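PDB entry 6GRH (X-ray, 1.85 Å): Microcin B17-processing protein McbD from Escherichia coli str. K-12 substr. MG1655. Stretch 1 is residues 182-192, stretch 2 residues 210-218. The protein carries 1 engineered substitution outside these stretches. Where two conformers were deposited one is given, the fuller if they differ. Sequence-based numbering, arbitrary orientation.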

ATOM      1  N   LYS E 182     -53.750 -22.524  19.263  0.50 45.67           N
ATOM      2  CA  LYS E 182     -53.470 -23.903  18.851  0.50 45.77           C
ATOM      3  C   LYS E 182     -52.178 -24.004  18.034  0.50 44.21           C
ATOM      4  O   LYS E 182     -51.980 -23.243  17.077  0.50 43.16           O
ATOM      5  CB  LYS E 182     -54.646 -24.449  18.041  0.50 46.77           C
ATOM      6  CG  LYS E 182     -55.844 -24.812  18.899  0.50 48.42           C
ATOM      7  CD  LYS E 182     -57.135 -24.854  18.098  0.50 49.18           C
ATOM      8  CE  LYS E 182     -58.332 -24.787  19.032  0.50 50.72           C
ATOM      9  NZ  LYS E 182     -59.628 -24.629  18.313  0.50 51.56           N
ATOM     10  N   ALA E 183     -51.308 -24.934  18.438  1.00 43.75           N
ATOM     11  CA  ALA E 183     -50.067 -25.258  17.734  1.00 42.21           C
ATOM     12  C   ALA E 183     -50.060 -26.744  17.424  1.00 42.75           C
ATOM     13  O   ALA E 183     -50.772 -27.527  18.065  1.00 42.93           O
ATOM     14  CB  ALA E 183     -48.877 -24.900  18.610  1.00 41.75           C
ATOM     15  N   ASN E 184     -49.257 -27.157  16.452  1.00 42.01           N
ATOM     16  CA  ASN E 184     -49.205 -28.584  16.089  1.00 42.73           C
ATOM     17  C   ASN E 184     -48.348 -29.378  17.060  1.00 43.02           C
ATOM     18  O   ASN E 184     -48.768 -30.414  17.562  1.00 44.46           O
ATOM     19  CB  ASN E 184     -48.697 -28.771  14.666  1.00 42.09           C
ATOM     20  CG  ASN E 184     -49.520 -27.992  13.662  1.00 41.81           C
ATOM     21  OD1 ASN E 184     -50.739 -28.149  13.593  1.00 42.13           O
ATOM     22  ND2 ASN E 184     -48.864 -27.113  12.913  1.00 40.25           N
ATOM     23  N   THR E 185     -47.159 -28.873  17.347  0.50 42.81           N
ATOM     24  CA  THR E 185     -46.221 -29.578  18.205  0.50 43.36           C
ATOM     25  C   THR E 185     -45.252 -28.576  18.802  0.50 42.57           C
ATOM     26  O   THR E 185     -45.138 -27.441  18.322  0.50 40.98           O
ATOM     27  CB  THR E 185     -45.435 -30.636  17.401  0.50 43.83           C
ATOM     28  OG1 THR E 185     -45.045 -31.722  18.256  0.50 45.49           O
ATOM     29  CG2 THR E 185     -44.212 -30.018  16.764  0.50 42.93           C
ATOM     30  N   GLU E 186     -44.577 -29.009  19.860  1.00 42.91           N
ATOM     31  CA  GLU E 186     -43.496 -28.253  20.475  1.00 43.09           C
ATOM     32  C   GLU E 186     -42.167 -28.961  20.122  1.00 42.56           C
ATOM     33  O   GLU E 186     -42.074 -30.184  20.191  1.00 43.03           O
ATOM     34  CB  GLU E 186     -43.683 -28.171  21.992  1.00 44.86           C
ATOM     35  CG  GLU E 186     -42.597 -27.342  22.674  1.00 45.23           C
ATOM     36  CD  GLU E 186     -42.796 -27.156  24.158  1.00 46.79           C
ATOM     37  OE1 GLU E 186     -43.923 -27.379  24.662  1.00 47.29           O
ATOM     38  OE2 GLU E 186     -41.811 -26.733  24.817  1.00 47.36           O
ATOM     39  N   ILE E 187     -41.155 -28.183  19.757  1.00 41.35           N
ATOM     40  CA  ILE E 187     -39.789 -28.687  19.558  1.00 41.63           C
ATOM     41  C   ILE E 187     -39.027 -28.454  20.843  1.00 41.86           C
ATOM     42  O   ILE E 187     -39.150 -27.383  21.435  1.00 41.42           O
ATOM     43  CB  ILE E 187     -39.026 -27.923  18.465  1.00 40.22           C
ATOM     44  CG1 ILE E 187     -39.816 -27.858  17.161  1.00 40.19           C
ATOM     45  CG2 ILE E 187     -37.637 -28.516  18.256  1.00 40.63           C
ATOM     46  CD1 ILE E 187     -40.300 -29.180  16.668  1.00 41.17           C
ATOM     47  N   SER E 188     -38.204 -29.420  21.245  1.00 42.26           N
ATOM     48  CA  SER E 188     -37.503 -29.326  22.518  1.00 42.67           C
ATOM     49  C   SER E 188     -36.737 -28.025  22.624  1.00 42.02           C
ATOM     50  O   SER E 188     -36.029 -27.624  21.691  1.00 40.50           O
ATOM     51  CB  SER E 188     -36.512 -30.461  22.710  1.00 43.19           C
ATOM     52  OG  SER E 188     -35.807 -30.268  23.923  1.00 43.10           O
ATOM     53  N   SER E 189     -36.878 -27.378  23.775  1.00 42.93           N
ATOM     54  CA  SER E 189     -36.193 -26.128  24.036  1.00 43.21           C
ATOM     55  C   SER E 189     -34.685 -26.372  24.189  1.00 44.30           C
ATOM     56  O   SER E 189     -33.916 -25.452  23.981  1.00 42.51           O
ATOM     57  CB  SER E 189     -36.780 -25.436  25.258  1.00 43.52           C
ATOM     58  OG  SER E 189     -36.744 -26.301  26.362  1.00 43.93           O
ATOM     59  N   GLU E 190     -34.270 -27.615  24.474  1.00 46.02           N
ATOM     60  CA  GLU E 190     -32.842 -27.970  24.493  1.00 47.64           C
ATOM     61  C   GLU E 190     -32.294 -28.478  23.153  1.00 47.08           C
ATOM     62  O   GLU E 190     -31.168 -28.949  23.103  1.00 47.32           O
ATOM     63  CB  GLU E 190     -32.563 -29.000  25.587  1.00 50.82           C
ATOM     64  CG  GLU E 190     -32.775 -28.471  26.996  1.00 53.09           C
ATOM     65  CD  GLU E 190     -32.800 -29.567  28.048  1.00 56.13           C
ATOM     66  OE1 GLU E 190     -32.303 -30.699  27.810  1.00 59.29           O
ATOM     67  OE2 GLU E 190     -33.332 -29.303  29.141  1.00 59.34           O
ATOM     68  N   ILE E 191     -33.063 -28.332  22.068  1.00 46.69           N
ATOM     69  CA  ILE E 191     -32.686 -28.833  20.740  1.00 46.42           C
ATOM     70  C   ILE E 191     -31.290 -28.378  20.353  1.00 46.68           C
ATOM     71  O   ILE E 191     -30.934 -27.226  20.597  1.00 45.13           O
ATOM     72  CB  ILE E 191     -33.699 -28.371  19.649  1.00 45.88           C
ATOM     73  CG1 ILE E 191     -33.490 -29.114  18.325  1.00 45.97           C
ATOM     74  CG2 ILE E 191     -33.651 -26.854  19.394  1.00 45.28           C
ATOM     75  CD1 ILE E 191     -33.935 -30.562  18.364  1.00 46.36           C
ATOM     76  N   VAL E 192     -30.507 -29.288  19.767  1.00 48.08           N
ATOM     77  CA  VAL E 192     -29.193 -28.956  19.186  1.00 48.60           C
ATOM     78  C   VAL E 192     -29.307 -29.116  17.670  1.00 48.06           C
ATOM     79  O   VAL E 192     -29.721 -30.182  17.203  1.00 48.12           O
ATOM     80  CB  VAL E 192     -28.066 -29.862  19.746  1.00 50.30           C
ATOM     81  CG1 VAL E 192     -26.750 -29.624  19.001  1.00 50.29           C
ATOM     82  CG2 VAL E 192     -27.886 -29.614  21.237  1.00 50.93           C
TER
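Stretch 2 210-218: DIRIFDITL

The strongest polar link between the stretches is a salt bridge between Glu 186 and Arg 212. Arg 212 NH2 donates to Glu 186 OE1 at 2.9 Å, almost linearly (177°), and Arg 212 NE donates to Glu 186 OE2 at 3.0 Å, so the carboxylate meets the guanidinium in a two-pronged, edge-on pairing. Glu 186 reaches out with chi1 and chi2 both t, whereas Arg 212 folds back through three successive m rotamers, which brings its end nearer to stretch 1 although its CA-to-CB bond points sideways.

A second polar cluster gathers around Asn 184, whose CA-to-CB bond points toward stretch 2. Asn 184 N donates to Asp 215 O at 2.8 Å, and Asn 184 ND2 serves two acceptors, Asp 215 OD1 at 2.9 Å and Thr 217 O at 3.0 Å. Asp 215 OD1 also accepts from Thr 217 N at 3.1 Å and from Thr 217 OG1 at 2.6 Å, so the same carboxylate oxygen ties Asn 184 to the chain just beyond the strand.

Stretch 2 lies beside stretch 1 as an extended strand, Asp 210 to Asp 215, running roughly antiparallel to the short, weakly bonded strand around Thr 185 to Ile 187; the N-to-C directions of the two differ by 137° and their axes approach to 4.6 Å. Along the strands the backbones pair sparingly. Asp 215 N donates to Thr 185 O at 2.9 Å, and Ile 187 N donates to Ile 213 O at 2.9 Å. Glu 186 and Phe 214 face each other as a non-hydrogen-bonded pair, with CA atoms 4.5 Å apart; CA-H...O contacts lie beside them, from Phe 214 CA to Thr 185 O at 3.5 Å and from Glu 186 CA to Ile 213 O at 3.4 Å. Where Ile 187 O and Ile 213 N might have met directly, a water intervenes: it donates to Ile 187 O at 2.7 Å and accepts from Ile 213 N at 3.0 Å. The same water donates to Glu 186 OE2 at 2.8 Å, coupling the backbone gap to the salt bridge.

Packing completes the contact. The side chains of Glu 186 and Phe 214 share one face of the sheet, where Glu 186 OE1 lies at the edge of the Phe 214 ring, 3.7 Å from Phe 214 CE1. On the other face Ile 187 CB rests 3.7 Å from Ile 213 CG2, and Thr 185 CG2 lies 3.8 Å from Asp 215 CB. Ile 213 reaches onward to the type I turn from Ser 188 to Ile 191, with Ile 213 CD1 4.0 Å from Ile 191 CG2. Within the same turn Ser 189 CB approaches Ile 211 O at 3.4 Å. At the other end Ala 183 CB fits 4.1 Å from Ile 216 CG2 and 4.3 Å from Phe 214 CB. Altogether the two stretches bury 651 Å², counting both sides.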

ATOM      1  N   ASP E 210     -35.523 -18.028  29.187  1.00 43.00           N
ATOM      2  CA  ASP E 210     -36.086 -19.301  28.696  1.00 43.59           C
ATOM      3  C   ASP E 210     -36.719 -19.152  27.326  1.00 41.78           C
ATOM      4  O   ASP E 210     -37.134 -18.038  26.935  1.00 40.02           O
ATOM      5  CB  ASP E 210     -37.124 -19.842  29.671  1.00 46.61           C
ATOM      6  CG  ASP E 210     -36.514 -20.184  31.002  1.00 49.52           C
ATOM      7  OD1 ASP E 210     -35.786 -21.211  31.084  1.00 51.05           O
ATOM      8  OD2 ASP E 210     -36.711 -19.386  31.949  1.00 51.85           O
ATOM      9  N   ILE E 211     -36.773 -20.271  26.598  1.00 40.47           N
ATOM     10  CA  ILE E 211     -37.396 -20.292  25.279  1.00 39.73           C
ATOM     11  C   ILE E 211     -38.421 -21.403  25.114  1.00 40.45           C
ATOM     12  O   ILE E 211     -38.333 -22.455  25.765  1.00 41.38           O
ATOM     13  CB  ILE E 211     -36.362 -20.421  24.147  1.00 38.76           C
ATOM     14  CG1 ILE E 211     -35.588 -21.740  24.266  1.00 39.24           C
ATOM     15  CG2 ILE E 211     -35.408 -19.229  24.162  1.00 38.29           C
ATOM     16  CD1 ILE E 211     -34.803 -22.092  23.028  1.00 38.54           C
ATOM     17  N   ARG E 212     -39.366 -21.155  24.210  1.00 39.40           N
ATOM     18  CA  ARG E 212     -40.293 -22.150  23.728  1.00 39.57           C
ATOM     19  C   ARG E 212     -40.299 -22.098  22.201  1.00 37.83           C
ATOM     20  O   ARG E 212     -40.215 -21.025  21.606  1.00 36.80           O
ATOM     21  CB  ARG E 212     -41.696 -21.904  24.291  1.00 41.02           C
ATOM     22  CG  ARG E 212     -41.812 -21.906  25.822  1.00 42.88           C
ATOM     23  CD  ARG E 212     -41.516 -23.241  26.501  1.00 44.22           C
ATOM     24  NE  ARG E 212     -42.550 -24.257  26.257  1.00 45.50           N
ATOM     25  CZ  ARG E 212     -43.763 -24.279  26.817  1.00 46.43           C
ATOM     26  NH1 ARG E 212     -44.130 -23.354  27.692  1.00 47.00           N
ATOM     27  NH2 ARG E 212     -44.622 -25.252  26.505  1.00 47.03           N
ATOM     28  N   ILE E 213     -40.382 -23.268  21.576  1.00 37.67           N
ATOM     29  CA  ILE E 213     -40.375 -23.398  20.120  1.00 36.41           C
ATOM     30  C   ILE E 213     -41.610 -24.207  19.717  1.00 36.81           C
ATOM     31  O   ILE E 213     -41.741 -25.350  20.104  1.00 37.43           O
ATOM     32  CB  ILE E 213     -39.121 -24.136  19.631  1.00 36.23           C
ATOM     33  CG1 ILE E 213     -37.847 -23.471  20.169  1.00 36.31           C
ATOM     34  CG2 ILE E 213     -39.117 -24.217  18.100  1.00 35.57           C
ATOM     35  CD1 ILE E 213     -36.567 -24.227  19.849  1.00 36.66           C
ATOM     36  N   PHE E 214     -42.485 -23.606  18.924  1.00 36.26           N
ATOM     37  CA  PHE E 214     -43.699 -24.230  18.489  1.00 37.29           C
ATOM     38  C   PHE E 214     -43.780 -24.283  16.955  1.00 36.72           C
ATOM     39  O   PHE E 214     -43.444 -23.317  16.283  1.00 35.18           O
ATOM     40  CB  PHE E 214     -44.894 -23.438  19.030  1.00 38.03           C
ATOM     41  CG  PHE E 214     -44.993 -23.409  20.532  1.00 39.23           C
ATOM     42  CD1 PHE E 214     -44.988 -24.584  21.271  1.00 40.29           C
ATOM     43  CD2 PHE E 214     -45.137 -22.203  21.211  1.00 39.41           C
ATOM     44  CE1 PHE E 214     -45.105 -24.562  22.660  1.00 41.35           C
ATOM     45  CE2 PHE E 214     -45.261 -22.176  22.599  1.00 40.36           C
ATOM     46  CZ  PHE E 214     -45.243 -23.356  23.318  1.00 41.40           C
ATOM     47  N   ASP E 215     -44.224 -25.418  16.419  1.00 37.03           N
ATOM     48  CA  ASP E 215     -44.678 -25.503  15.036  1.00 37.02           C
ATOM     49  C   ASP E 215     -46.137 -25.020  15.009  1.00 36.81           C
ATOM     50  O   ASP E 215     -47.021 -25.715  15.521  1.00 37.62           O
ATOM     51  CB  ASP E 215     -44.561 -26.949  14.529  1.00 38.39           C
ATOM     52  CG  ASP E 215     -44.902 -27.093  13.045  1.00 39.07           C
ATOM     53  OD1 ASP E 215     -45.973 -26.617  12.606  1.00 39.95           O
ATOM     54  OD2 ASP E 215     -44.108 -27.709  12.309  1.00 40.44           O
ATOM     55  N   ILE E 216     -46.379 -23.838  14.419  1.00 35.51           N
ATOM     56  CA  ILE E 216     -47.721 -23.257  14.321  1.00 35.89           C
ATOM     57  C   ILE E 216     -48.287 -23.284  12.893  1.00 35.89           C
ATOM     58  O   ILE E 216     -49.261 -22.600  12.623  1.00 36.29           O
ATOM     59  CB  ILE E 216     -47.772 -21.804  14.861  1.00 35.61           C
ATOM     60  CG1 ILE E 216     -46.816 -20.884  14.085  1.00 34.31           C
ATOM     61  CG2 ILE E 216     -47.452 -21.773  16.349  1.00 35.93           C
ATOM     62  CD1 ILE E 216     -47.216 -19.424  14.140  1.00 34.30           C
ATOM     63  N   THR E 217     -47.710 -24.089  11.997  1.00 35.39           N
ATOM     64  CA  THR E 217     -48.148 -24.165  10.606  1.00 35.07           C
ATOM     65  C   THR E 217     -49.673 -24.281  10.489  1.00 35.95           C
ATOM     66  O   THR E 217     -50.257 -25.054  11.223  1.00 36.94           O
ATOM     67  CB  THR E 217     -47.558 -25.420   9.964  1.00 35.45           C
ATOM     68  OG1 THR E 217     -46.175 -25.505  10.314  1.00 34.90           O
ATOM     69  CG2 THR E 217     -47.736 -25.400   8.444  1.00 35.14           C
ATOM     70  N   LEU E 218     -50.299 -23.551   9.561  1.00 35.89           N
ATOM     71  CA  LEU E 218     -51.734 -23.711   9.293  1.00 36.93           C
ATOM     72  C   LEU E 218     -52.048 -25.205   9.213  1.00 38.10           C
ATOM     73  O   LEU E 218     -51.308 -25.928   8.547  1.00 37.33           O
ATOM     74  CB  LEU E 218     -52.140 -23.090   7.961  1.00 36.56           C
ATOM     75  CG  LEU E 218     -52.316 -21.577   7.885  1.00 36.38           C
ATOM     76  CD1 LEU E 218     -52.813 -21.218   6.503  1.00 36.46           C
ATOM     77  CD2 LEU E 218     -53.276 -21.086   8.940  1.00 36.99           C
TER
HETATM   78  O   HOH W   1     -39.708 -25.586  23.315  1.00 38.56           O